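Local coordinates for protein glyoxylate reductase (Paecilomyces sp. J18, PDB 3WNV) that probably reduces glyoxylate to glycolate with a nicotinamide cofactor, as a member of the D-isomer-specific 2-hydroxyacid dehydrogenases, at residues V118-M123 and R167-R172; G125-A130 and G236-N241; N179-N184 and A206-F211; V199-L204 and E227-K232; A263-D268 and P278-N283. All coordinates share one frame; numbering follows the deposited sequence.

Interaction 1 (V118-M123 and R167-R172)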
# COMPACT_ATOMS: atom_id res chain seq x y z
N VAL A 118 7.20 -8.94 3.76
CA VAL A 118 7.11 -9.31 2.34
C VAL A 118 8.20 -8.57 1.53
O VAL A 118 8.78 -9.14 0.65
CB VAL A 118 5.70 -9.09 1.79
CG1 VAL A 118 5.70 -9.03 0.26
CG2 VAL A 118 4.80 -10.23 2.24
N ALA A 119 8.52 -7.34 1.90
CA ALA A 119 9.59 -6.58 1.23
C ALA A 119 10.91 -7.33 1.36
O ALA A 119 11.67 -7.40 0.41
CB ALA A 119 9.74 -5.22 1.87
N ILE A 120 11.21 -7.84 2.55
CA ILE A 120 12.51 -8.55 2.72
C ILE A 120 12.47 -9.90 1.99
O ILE A 120 13.43 -10.30 1.34
CB ILE A 120 12.84 -8.74 4.21
CG1 ILE A 120 13.05 -7.36 4.89
CG2 ILE A 120 14.05 -9.70 4.43
CD1 ILE A 120 14.20 -6.48 4.31
N PHE A 121 11.34 -10.59 2.09
CA PHE A 121 11.15 -11.82 1.32
C PHE A 121 11.41 -11.58 -0.15
O PHE A 121 12.21 -12.30 -0.77
CB PHE A 121 9.76 -12.42 1.58
CG PHE A 121 9.47 -13.67 0.78
CD1 PHE A 121 9.88 -14.89 1.26
CD2 PHE A 121 8.74 -13.62 -0.39
CE1 PHE A 121 9.62 -16.08 0.56
CE2 PHE A 121 8.45 -14.80 -1.13
CZ PHE A 121 8.89 -16.06 -0.63
N LEU A 122 10.77 -10.57 -0.72
CA LEU A 122 11.02 -10.20 -2.10
C LEU A 122 12.47 -9.83 -2.40
O LEU A 122 12.96 -10.15 -3.48
CB LEU A 122 10.08 -9.05 -2.53
CG LEU A 122 8.63 -9.42 -2.70
CD1 LEU A 122 7.77 -8.14 -2.90
CD2 LEU A 122 8.45 -10.40 -3.89
N MET A 123 13.14 -9.11 -1.50
CA MET A 123 14.52 -8.70 -1.73
C MET A 123 15.45 -9.92 -1.82
O MET A 123 16.29 -10.02 -2.70
CB MET A 123 14.99 -7.79 -0.59
CG MET A 123 16.41 -7.26 -0.80
SD MET A 123 17.00 -6.29 0.62
CE MET A 123 17.35 -7.57 1.84
N ARG A 167 10.93 2.04 8.10
CA ARG A 167 11.70 1.81 9.31
C ARG A 167 11.74 0.34 9.67
O ARG A 167 12.76 -0.16 10.15
CB ARG A 167 11.16 2.61 10.49
CG ARG A 167 11.71 4.01 10.63
CD ARG A 167 11.24 4.64 11.96
NE ARG A 167 9.78 4.85 12.00
CZ ARG A 167 9.19 5.91 11.44
NH1 ARG A 167 9.94 6.82 10.83
NH2 ARG A 167 7.87 6.08 11.47
N GLU A 168 10.62 -0.36 9.46
CA GLU A 168 10.56 -1.80 9.72
C GLU A 168 11.36 -2.57 8.65
O GLU A 168 12.00 -3.59 8.97
CB GLU A 168 9.12 -2.30 9.74
CG GLU A 168 8.33 -1.79 10.91
CD GLU A 168 8.82 -2.29 12.27
OE1 GLU A 168 9.59 -3.27 12.37
OE2 GLU A 168 8.41 -1.69 13.28
N VAL A 169 11.32 -2.11 7.40
CA VAL A 169 12.22 -2.72 6.39
C VAL A 169 13.69 -2.53 6.78
O VAL A 169 14.49 -3.48 6.75
CB VAL A 169 11.97 -2.21 4.99
CG1 VAL A 169 13.00 -2.79 4.00
CG2 VAL A 169 10.58 -2.59 4.53
N ALA A 170 14.03 -1.31 7.21
CA ALA A 170 15.41 -1.00 7.60
C ALA A 170 15.89 -1.85 8.77
O ALA A 170 17.03 -2.31 8.78
CB ALA A 170 15.56 0.49 7.92
N ARG A 171 15.02 -2.03 9.77
CA ARG A 171 15.34 -2.84 10.93
C ARG A 171 15.67 -4.27 10.50
O ARG A 171 16.67 -4.86 10.93
CB ARG A 171 14.15 -2.85 11.90
CG ARG A 171 14.38 -3.62 13.22
CD ARG A 171 13.12 -3.62 14.13
NE ARG A 171 12.23 -2.48 13.87
CZ ARG A 171 12.51 -1.19 14.13
NH1 ARG A 171 13.68 -0.84 14.65
NH2 ARG A 171 11.62 -0.24 13.85
N ARG A 172 14.87 -4.82 9.60
CA ARG A 172 15.16 -6.17 9.12
C ARG A 172 16.44 -6.19 8.30
O ARG A 172 17.32 -7.04 8.54
CB ARG A 172 14.00 -6.68 8.27
CG ARG A 172 12.76 -7.06 9.10
CD ARG A 172 11.48 -6.87 8.28
NE ARG A 172 10.29 -7.28 9.06
CZ ARG A 172 9.76 -6.60 10.09
NH1 ARG A 172 10.29 -5.43 10.51
NH2 ARG A 172 8.71 -7.11 10.70
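Ile120 and Val169, their CA atoms 6.9 Å apart, are the nearest pair of segments 118-123 and 167-172, which lie on helices 112-127 and 164-175 with segment axes 9.9 Å apart at the closest and crossing at -49°. The two side chains run alongside one another, pointing opposite ways: Ile120 CD1 reaches Val169 CG1 at 3.9 Å, while the other valine methyl, Val169 CG2, meets Ala119 CB at 3.8 Å. Val169 also touches a glycine-rich turn resembling a Rossmann GxGxxG motif and rests on Leu157 of strand 156-160.

Arg172 brings an apolar and a charged part. Arg172 CB lies 3.6 Å from Ile120 CG1, with CD close to the same atom. The chain, extended from CG to NE, carries the guanidinium on to Asp117 and Asn113 of helix 112-127. Arg172 NH1 turns back within its own helix to Glu168 OE1, 2.9 Å away in the guanidinium plane, and Arg171 NE meets that oxygen from above the carboxylate plane. With an alanine in place of Arg172, Asp117 would probably lose its charged mate and Ile120 part of its cover. The helices are thus joined by a small aliphatic seam with an ionic link, Arg172 to Asp117, beside it.

Interaction 2 (G125-A130 and G236-N241); sequences GALRQA and GVVIVN
This is a buried, wholly apolar helix-on-strand contact in the nucleotide-binding, Rossmann-type domain, where the last turn of helix 112-127 lies against the parallel sheet at strand 237-241. Val238 carries the strand's side of it, offering one methyl to each of two successive helical residues. Val238 CG1 stands anti to the backbone N (chi1 168°) and meets Ala126 CB at 3.7 Å. Val238 CG2, lying beside that N, touches Leu127 CD2 at 4.0 Å. The alanine CB points toward the strand, whereas Leu127 starts off to one side and comes in with its far end, its chain crossing that of the valine at a slant. No hydrogen bond links the two segments.

Just past the contact the helix is closed by a Schellman motif. Gln129 takes a positive phi of 42°, Ala130 N bonds to Gly125 O at 2.8 Å, and Gln129 N bonds to Ala126 O at 3.1 Å. Beyond the pair itself, Val238 shares backbone hydrogen bonds with Asp209 and Phe211, and Val237 shares one with Ala263. The helix end thus sits over an inner strand of the sheet, with strand 210-213 flanking it in one direction and strand 262-267 in the other.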
# COMPACT_ATOMS: atom_id res chain seq x y z
N GLY A 125 14.55 -12.94 -2.53
CA GLY A 125 14.10 -13.66 -3.74
C GLY A 125 14.78 -13.06 -4.99
O GLY A 125 15.25 -13.80 -5.89
N ALA A 126 14.84 -11.74 -5.03
CA ALA A 126 15.36 -11.03 -6.21
C ALA A 126 16.87 -11.20 -6.30
O ALA A 126 17.42 -11.43 -7.38
CB ALA A 126 14.97 -9.57 -6.14
N LEU A 127 17.53 -11.11 -5.14
CA LEU A 127 18.99 -11.29 -5.11
C LEU A 127 19.43 -12.71 -5.40
O LEU A 127 20.59 -12.90 -5.80
CB LEU A 127 19.53 -10.89 -3.75
CG LEU A 127 19.51 -9.41 -3.40
CD1 LEU A 127 19.74 -9.24 -1.92
CD2 LEU A 127 20.58 -8.66 -4.16
N ARG A 128 18.57 -13.70 -5.17
CA ARG A 128 18.86 -15.09 -5.53
C ARG A 128 18.24 -15.48 -6.88
O ARG A 128 18.43 -16.63 -7.34
CB ARG A 128 18.33 -16.08 -4.45
CG ARG A 128 18.90 -15.88 -3.03
CD ARG A 128 20.42 -15.94 -3.08
NE ARG A 128 21.00 -15.99 -1.73
CZ ARG A 128 21.42 -17.11 -1.13
NH1 ARG A 128 21.35 -18.28 -1.74
NH2 ARG A 128 21.92 -17.04 0.11
N GLN A 129 17.48 -14.56 -7.48
CA GLN A 129 16.60 -14.87 -8.65
C GLN A 129 15.88 -16.20 -8.41
O GLN A 129 15.93 -17.16 -9.22
CB GLN A 129 17.40 -14.83 -9.98
CG GLN A 129 18.19 -13.52 -10.09
CD GLN A 129 18.91 -13.31 -11.39
OE1 GLN A 129 18.92 -14.19 -12.26
NE2 GLN A 129 19.50 -12.13 -11.56
N ALA A 130 15.20 -16.23 -7.28
CA ALA A 130 14.75 -17.49 -6.69
C ALA A 130 13.64 -18.19 -7.45
O ALA A 130 13.36 -19.36 -7.19
CB ALA A 130 14.31 -17.28 -5.23
N GLY A 236 23.21 -3.13 -12.46
CA GLY A 236 22.96 -4.27 -11.59
C GLY A 236 22.12 -3.99 -10.34
O GLY A 236 22.05 -4.83 -9.42
N VAL A 237 21.45 -2.83 -10.31
CA VAL A 237 20.58 -2.49 -9.17
C VAL A 237 19.48 -3.54 -9.07
O VAL A 237 19.10 -4.14 -10.08
CB VAL A 237 19.94 -1.07 -9.35
CG1 VAL A 237 19.04 -1.03 -10.59
CG2 VAL A 237 19.21 -0.58 -8.09
N VAL A 238 18.99 -3.78 -7.86
CA VAL A 238 17.79 -4.57 -7.65
C VAL A 238 16.73 -3.63 -7.07
O VAL A 238 16.99 -2.86 -6.12
CB VAL A 238 18.07 -5.71 -6.66
CG1 VAL A 238 16.74 -6.36 -6.21
CG2 VAL A 238 19.00 -6.73 -7.28
N ILE A 239 15.55 -3.67 -7.65
CA ILE A 239 14.46 -2.77 -7.21
C ILE A 239 13.36 -3.54 -6.51
O ILE A 239 12.88 -4.53 -7.03
CB ILE A 239 13.88 -1.94 -8.40
CG1 ILE A 239 14.94 -1.00 -8.98
CG2 ILE A 239 12.63 -1.16 -7.98
CD1 ILE A 239 14.58 -0.45 -10.34
N VAL A 240 12.94 -3.07 -5.33
CA VAL A 240 11.81 -3.66 -4.59
C VAL A 240 10.69 -2.66 -4.44
O VAL A 240 10.96 -1.50 -4.11
CB VAL A 240 12.27 -4.14 -3.22
CG1 VAL A 240 11.09 -4.58 -2.33
CG2 VAL A 240 13.30 -5.28 -3.34
N ASN A 241 9.46 -3.11 -4.66
CA ASN A 241 8.29 -2.27 -4.48
C ASN A 241 7.17 -3.03 -3.84
O ASN A 241 6.66 -3.93 -4.40
CB ASN A 241 7.81 -1.76 -5.84
CG ASN A 241 6.88 -0.58 -5.73
OD1 ASN A 241 6.66 -0.08 -4.67
ND2 ASN A 241 6.39 -0.13 -6.85

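Interaction 3 (N179-N184 and A206-F211); sequences NIIYHN and AQSDVF
A Rossmann-type crossover brings these segments together: the chain leaves edge strand 197-198, passes along helix 201-207 over strands 179-183 and 156-160, and enters the sheet again as strand 210-213. Ile181, in the strand being passed, is packed under the end of that helix, where Gln207 is the last helical residue and Ser208 the first to leave helical geometry.

The touching is done by a single methyl. Ile181 CD1 lies 3.7 Å from Gln207 CB, and the two side chains cross at about a right angle. The isoleucine gets there with CG1 set between the backbone N and the carbonyl carbon (chi1 60°) and the rest of the chain straight, so CD1 stands well up from the strand. Gln207 CG points beside its own backbone N, and the extended chain then brings the amide oxygen, Gln207 OE1, to 4.0 Å from the same methyl, Ile181 CD1.

Around this point Ile181 also rests on Leu204 of the helix and on Thr156 of the next strand, while backbone hydrogen bonds tie it to Leu157 and Ile159. Asp209 lies just beyond the turn, with a salt bridge to Lys234 and a bond from Thr156 N. Polar Ser208 OG is hydrogen-bonded to Leu204 O, one turn back, and stands 4.0 Å from Ile181 CD1 in a purely van der Waals contact.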
# COMPACT_ATOMS: atom_id res chain seq x y z
N ASN A 179 23.67 -1.61 4.89
CA ASN A 179 23.77 -0.21 5.29
C ASN A 179 22.53 0.47 4.73
O ASN A 179 22.05 0.13 3.65
CB ASN A 179 25.00 0.43 4.66
CG ASN A 179 26.26 -0.23 5.08
OD1 ASN A 179 27.09 -0.59 4.25
ND2 ASN A 179 26.42 -0.42 6.38
N ILE A 180 22.01 1.44 5.46
CA ILE A 180 20.70 1.99 5.08
C ILE A 180 20.83 3.46 4.72
O ILE A 180 21.38 4.25 5.49
CB ILE A 180 19.66 1.88 6.20
CG1 ILE A 180 19.73 0.50 6.86
CG2 ILE A 180 18.24 2.22 5.68
CD1 ILE A 180 19.34 -0.67 5.89
N ILE A 181 20.34 3.83 3.54
CA ILE A 181 20.22 5.25 3.17
C ILE A 181 18.78 5.55 2.77
O ILE A 181 18.03 4.65 2.39
CB ILE A 181 21.18 5.68 2.04
CG1 ILE A 181 20.91 4.86 0.75
CG2 ILE A 181 22.63 5.50 2.49
CD1 ILE A 181 21.78 5.36 -0.46
N TYR A 182 18.40 6.82 2.82
CA TYR A 182 17.03 7.16 2.46
C TYR A 182 16.90 8.59 1.98
O TYR A 182 17.72 9.46 2.28
CB TYR A 182 16.08 6.95 3.64
CG TYR A 182 16.07 8.13 4.61
CD1 TYR A 182 17.09 8.29 5.56
CD2 TYR A 182 15.03 9.06 4.60
CE1 TYR A 182 17.10 9.39 6.45
CE2 TYR A 182 15.03 10.14 5.50
CZ TYR A 182 16.05 10.29 6.42
OH TYR A 182 16.02 11.36 7.31
N HIS A 183 15.81 8.83 1.25
CA HIS A 183 15.45 10.18 0.86
C HIS A 183 13.96 10.41 1.08
O HIS A 183 13.11 9.66 0.58
CB HIS A 183 15.79 10.47 -0.60
CG HIS A 183 15.37 11.85 -1.03
ND1 HIS A 183 16.02 12.99 -0.59
CD2 HIS A 183 14.31 12.28 -1.76
CE1 HIS A 183 15.41 14.06 -1.09
NE2 HIS A 183 14.37 13.66 -1.79
N ASN A 184 13.67 11.45 1.84
CA ASN A 184 12.31 11.98 1.94
C ASN A 184 12.46 13.42 1.52
O ASN A 184 13.57 13.95 1.54
CB ASN A 184 11.84 11.95 3.40
CG ASN A 184 11.48 10.57 3.86
OD1 ASN A 184 11.85 9.55 3.23
ND2 ASN A 184 10.71 10.51 4.97
N ALA A 206 22.01 6.90 -7.08
CA ALA A 206 23.40 6.54 -7.37
C ALA A 206 23.96 5.47 -6.46
O ALA A 206 24.75 4.63 -6.88
CB ALA A 206 24.29 7.77 -7.30
N GLN A 207 23.59 5.51 -5.18
CA GLN A 207 24.26 4.69 -4.18
C GLN A 207 23.58 3.40 -3.75
O GLN A 207 24.23 2.55 -3.11
CB GLN A 207 24.53 5.55 -2.93
CG GLN A 207 25.34 6.79 -3.21
CD GLN A 207 25.51 7.64 -1.97
OE1 GLN A 207 25.39 7.14 -0.84
NE2 GLN A 207 25.78 8.93 -2.17
N SER A 208 22.29 3.24 -4.06
CA SER A 208 21.57 2.05 -3.64
C SER A 208 21.97 0.78 -4.42
O SER A 208 21.92 0.74 -5.67
CB SER A 208 20.06 2.25 -3.87
OG SER A 208 19.64 3.40 -3.22
N ASP A 209 22.35 -0.28 -3.69
CA ASP A 209 22.43 -1.60 -4.33
C ASP A 209 21.06 -2.25 -4.51
O ASP A 209 20.77 -2.94 -5.52
CB ASP A 209 23.36 -2.51 -3.53
CG ASP A 209 24.75 -1.95 -3.49
OD1 ASP A 209 25.34 -1.81 -4.58
OD2 ASP A 209 25.23 -1.56 -2.39
N VAL A 210 20.22 -2.05 -3.51
CA VAL A 210 18.82 -2.44 -3.53
C VAL A 210 18.04 -1.15 -3.33
O VAL A 210 18.29 -0.40 -2.36
CB VAL A 210 18.47 -3.46 -2.40
CG1 VAL A 210 16.95 -3.68 -2.32
CG2 VAL A 210 19.16 -4.81 -2.65
N PHE A 211 17.13 -0.86 -4.25
CA PHE A 211 16.38 0.40 -4.19
C PHE A 211 14.92 0.11 -3.89
O PHE A 211 14.25 -0.56 -4.67
CB PHE A 211 16.52 1.14 -5.53
CG PHE A 211 15.85 2.48 -5.56
CD1 PHE A 211 14.48 2.59 -5.79
CD2 PHE A 211 16.62 3.64 -5.32
CE1 PHE A 211 13.85 3.86 -5.79
CE2 PHE A 211 16.01 4.89 -5.35
CZ PHE A 211 14.62 4.99 -5.59

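Interaction 4 (V199-L204 and E227-K232); sequences VSFDEL and EKELAK
Lys232 and Asp202 form the one hydrogen bond between segments 199-204 and 227-232, a contact at the surface: Lys232 NZ gives it to Asp202 OD1 at 3.1 Å as part of a salt bridge. The ammonium comes from above the carboxylate plane, 37° out of it, and the 3.9 Å between Lys232 NZ and Asp202 OD2 makes this a one-oxygen grip. Lys232 gets across because its chain is fully extended beyond CG. A leucine in its place would probably leave Asp202 without its partner charge on the facing helix and the two segments without a polar tie.

Asp202 lies in the first turn of helix 201-207, a place where the helix end would probably also favour a negative charge. That turn opens with a capping box. Ser200, at the N-cap, takes Glu203 N on Ser200 OG at 3.2 Å. In return Glu203 OE1 accepts from Ser200 N at 2.9 Å through its anti lone pair, a nearly straight bond of 175°. Ser200 OG adds a weak bond to the same oxygen, and Ser200 O receives Leu204 N. Just before the box, Val199 O accepts from His183 ND1 of strand 179-183.

Nearer the sheet the contact is apolar. The edge of the Phe201 ring, at CE2, meets Glu229 CG at 3.8 Å with the methylene close to the ring plane. The Glu229 chain bends at chi2, and its carboxylate, turned 59° from the ring, uses OE1 to accept from Gly226 N, the residue preceding helix 227-232.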
# COMPACT_ATOMS: atom_id res chain seq x y z
N VAL A 199 20.04 11.16 2.37
CA VAL A 199 20.72 11.52 1.12
C VAL A 199 19.74 12.21 0.15
O VAL A 199 18.52 12.16 0.32
CB VAL A 199 21.34 10.28 0.42
CG1 VAL A 199 22.41 9.65 1.29
CG2 VAL A 199 20.29 9.26 0.03
N SER A 200 20.28 12.87 -0.87
CA SER A 200 19.43 13.56 -1.83
C SER A 200 18.82 12.51 -2.73
O SER A 200 19.23 11.36 -2.69
CB SER A 200 20.24 14.55 -2.66
OG SER A 200 21.19 13.86 -3.46
N PHE A 201 17.80 12.89 -3.50
CA PHE A 201 17.17 11.95 -4.44
C PHE A 201 18.22 11.39 -5.41
O PHE A 201 18.33 10.18 -5.58
CB PHE A 201 16.00 12.67 -5.17
CG PHE A 201 15.17 11.77 -6.07
CD1 PHE A 201 14.16 10.97 -5.56
CD2 PHE A 201 15.35 11.79 -7.45
CE1 PHE A 201 13.36 10.15 -6.41
CE2 PHE A 201 14.57 10.97 -8.31
CZ PHE A 201 13.57 10.15 -7.77
N ASP A 202 19.00 12.25 -6.06
CA ASP A 202 20.01 11.78 -7.00
C ASP A 202 21.04 10.86 -6.33
O ASP A 202 21.49 9.88 -6.93
CB ASP A 202 20.70 12.96 -7.69
CG ASP A 202 19.85 13.59 -8.79
OD1 ASP A 202 18.84 12.99 -9.19
OD2 ASP A 202 20.20 14.70 -9.26
N GLU A 203 21.40 11.15 -5.08
CA GLU A 203 22.36 10.31 -4.37
C GLU A 203 21.77 8.96 -4.01
O GLU A 203 22.49 7.93 -3.96
CB GLU A 203 22.85 11.02 -3.09
CG GLU A 203 23.88 12.11 -3.28
CD GLU A 203 24.10 12.95 -2.01
OE1 GLU A 203 23.15 13.10 -1.19
OE2 GLU A 203 25.24 13.46 -1.83
N LEU A 204 20.46 8.93 -3.77
CA LEU A 204 19.76 7.69 -3.44
C LEU A 204 19.79 6.76 -4.66
O LEU A 204 20.02 5.56 -4.54
CB LEU A 204 18.32 7.95 -3.02
CG LEU A 204 17.56 6.73 -2.48
CD1 LEU A 204 18.09 6.36 -1.11
CD2 LEU A 204 16.04 7.05 -2.39
N GLU A 227 12.30 6.39 -16.90
CA GLU A 227 13.53 6.09 -17.66
C GLU A 227 14.72 6.83 -17.12
O GLU A 227 15.81 6.25 -16.98
CB GLU A 227 13.37 6.55 -19.10
CG GLU A 227 12.61 5.63 -20.00
CD GLU A 227 12.94 5.94 -21.45
OE1 GLU A 227 13.88 6.72 -21.68
OE2 GLU A 227 12.26 5.39 -22.35
N LYS A 228 14.51 8.12 -16.87
CA LYS A 228 15.58 9.02 -16.41
C LYS A 228 16.17 8.50 -15.10
O LYS A 228 17.40 8.47 -14.92
CB LYS A 228 15.05 10.45 -16.18
CG LYS A 228 15.67 11.55 -17.07
CD LYS A 228 15.69 12.92 -16.35
CE LYS A 228 16.98 13.12 -15.51
NZ LYS A 228 18.27 12.84 -16.27
N GLU A 229 15.30 8.12 -14.16
CA GLU A 229 15.74 7.66 -12.85
C GLU A 229 16.41 6.30 -12.89
O GLU A 229 17.39 6.06 -12.18
CB GLU A 229 14.55 7.62 -11.89
CG GLU A 229 14.00 9.01 -11.52
CD GLU A 229 13.28 9.70 -12.66
OE1 GLU A 229 12.70 9.00 -13.54
OE2 GLU A 229 13.30 10.95 -12.68
N LEU A 230 15.91 5.40 -13.73
CA LEU A 230 16.52 4.10 -13.86
C LEU A 230 17.94 4.27 -14.40
O LEU A 230 18.86 3.52 -14.01
CB LEU A 230 15.70 3.23 -14.83
CG LEU A 230 14.34 2.85 -14.24
CD1 LEU A 230 13.42 2.31 -15.31
CD2 LEU A 230 14.48 1.82 -13.08
N ALA A 231 18.11 5.25 -15.27
CA ALA A 231 19.40 5.42 -15.93
C ALA A 231 20.42 5.95 -14.94
O ALA A 231 21.63 5.72 -15.11
CB ALA A 231 19.26 6.34 -17.15
N LYS A 232 19.95 6.64 -13.90
CA LYS A 232 20.82 7.10 -12.82
C LYS A 232 21.23 6.02 -11.83
O LYS A 232 22.18 6.23 -11.07
CB LYS A 232 20.17 8.25 -12.05
CG LYS A 232 20.15 9.56 -12.80
CD LYS A 232 19.24 10.56 -12.08
CE LYS A 232 19.21 11.88 -12.83
NZ LYS A 232 18.29 12.87 -12.19

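Interaction 5 (A263-D268 and P278-N283); sequences ASVGLD and PGLLNN
Val265, Leu267 and Leu280 meet with no ring among them; the flat group beside their contact is the carboxamide of Asn283, which bonds through both its N and its O. Asn283 ND2 gives a hydrogen bond to a water at 3.1 Å, and that water donates a weak one to Ala263 O. The other end of the amide, OD1, accepts from Arg285 N. The setting is a beta-alpha-beta unit at one margin of the Rossmann-type sheet, in which strand 262-267 is followed by the short helix 278-281 and then by edge strand 287-288.

Leu280 makes the direct contact between helix and strand. With CG anti to the backbone N (chi1 -170°), its side chain reaches down to two strand residues that face the same way, separated by Gly266. Leu280 CD1 lies 3.9 Å from Val265 CG2. Leu280 also touches Glu250, Val254 and Leu257 of helix 250-259, so it fills the angle between that helix, its own and the sheet. Val265 in turn packs on Leu253 of the longer helix and on Ile239 of the neighbouring strand. The tightest approach between strand and helix is 3.6 Å, from Leu267 CD1 to Leu280 CD2.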
# COMPACT_ATOMS: atom_id res chain seq x y z
N ALA A 263 19.23 -5.67 -12.47
CA ALA A 263 19.55 -7.09 -12.41
C ALA A 263 18.29 -7.92 -12.12
O ALA A 263 18.05 -8.99 -12.71
CB ALA A 263 20.63 -7.34 -11.37
N SER A 264 17.46 -7.42 -11.20
CA SER A 264 16.27 -8.15 -10.79
C SER A 264 15.33 -7.19 -10.10
O SER A 264 15.72 -6.08 -9.74
CB SER A 264 16.61 -9.30 -9.86
OG SER A 264 15.43 -10.08 -9.62
N VAL A 265 14.09 -7.62 -9.92
CA VAL A 265 13.14 -6.86 -9.13
C VAL A 265 12.41 -7.80 -8.18
O VAL A 265 12.27 -8.98 -8.45
CB VAL A 265 12.09 -6.09 -9.94
CG1 VAL A 265 12.75 -4.98 -10.81
CG2 VAL A 265 11.27 -7.07 -10.82
N GLY A 266 11.95 -7.23 -7.08
CA GLY A 266 11.16 -7.94 -6.09
C GLY A 266 9.89 -7.13 -5.91
O GLY A 266 9.89 -6.14 -5.17
N LEU A 267 8.81 -7.54 -6.57
CA LEU A 267 7.58 -6.72 -6.59
C LEU A 267 6.39 -7.39 -5.95
O LEU A 267 6.21 -8.58 -6.14
CB LEU A 267 7.21 -6.40 -8.05
CG LEU A 267 8.34 -5.73 -8.85
CD1 LEU A 267 7.85 -5.49 -10.27
CD2 LEU A 267 8.81 -4.40 -8.22
N ASP A 268 5.54 -6.60 -5.30
CA ASP A 268 4.29 -7.08 -4.74
C ASP A 268 3.20 -6.26 -5.39
O ASP A 268 2.03 -6.57 -5.24
CB ASP A 268 4.28 -6.84 -3.24
CG ASP A 268 3.18 -7.63 -2.52
OD1 ASP A 268 2.95 -8.82 -2.87
OD2 ASP A 268 2.57 -7.04 -1.60
N PRO A 278 3.82 -7.85 -19.62
CA PRO A 278 4.25 -9.19 -20.03
C PRO A 278 5.75 -9.43 -19.87
O PRO A 278 6.13 -10.47 -19.31
CB PRO A 278 3.88 -9.24 -21.52
CG PRO A 278 2.79 -8.28 -21.67
CD PRO A 278 3.10 -7.15 -20.70
N GLY A 279 6.59 -8.50 -20.32
CA GLY A 279 8.03 -8.66 -20.19
C GLY A 279 8.47 -8.78 -18.75
O GLY A 279 9.55 -9.30 -18.45
N LEU A 280 7.63 -8.30 -17.84
CA LEU A 280 7.92 -8.45 -16.42
C LEU A 280 7.47 -9.85 -15.93
O LEU A 280 8.26 -10.62 -15.35
CB LEU A 280 7.20 -7.33 -15.67
CG LEU A 280 7.51 -7.09 -14.22
CD1 LEU A 280 9.02 -6.98 -14.06
CD2 LEU A 280 6.84 -5.79 -13.76
N LEU A 281 6.23 -10.19 -16.21
CA LEU A 281 5.66 -11.46 -15.78
C LEU A 281 6.46 -12.61 -16.33
O LEU A 281 6.62 -13.63 -15.64
CB LEU A 281 4.20 -11.57 -16.24
CG LEU A 281 3.31 -12.59 -15.55
CD1 LEU A 281 3.39 -12.39 -14.05
CD2 LEU A 281 1.86 -12.42 -16.03
N ASN A 282 7.03 -12.44 -17.52
CA ASN A 282 7.66 -13.57 -18.23
C ASN A 282 9.12 -13.70 -17.92
O ASN A 282 9.78 -14.57 -18.46
CB ASN A 282 7.49 -13.46 -19.75
CG ASN A 282 6.03 -13.45 -20.19
OD1 ASN A 282 5.14 -13.86 -19.43
ND2 ASN A 282 5.78 -12.98 -21.41
N ASN A 283 9.63 -12.83 -17.05
CA ASN A 283 11.06 -12.81 -16.71
C ASN A 283 11.36 -13.67 -15.46
O ASN A 283 11.00 -13.30 -14.34
CB ASN A 283 11.48 -11.35 -16.45
CG ASN A 283 12.96 -11.19 -16.25
OD1 ASN A 283 13.66 -12.15 -15.96
ND2 ASN A 283 13.43 -9.96 -16.37
O HOH W 1 16.42 -9.77 -15.55

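All five contacts belong to the Rossmann-type domain. Helix 112-127 serves interactions 1 and 2, whose centres are 12 Å apart, and helix 201-207 serves interactions 3 and 4, with centres 10 Å apart. Strand 237-241 of interaction 2 pairs with 210-213 (interaction 3) on one side and 262-267 (interaction 5) on the other, while 3 and 5 do not touch; the centres of 2 and 5 are 9 Å apart. Along the chain 1 and 2 cross, as do 3 and 4; interaction 2 spans 3 and 4, and 5 comes last. Interactions 2, 3 and 5 pack helices on the sheet, and 1 and 4 join helix to helix, in what is probably the cofactor-binding domain.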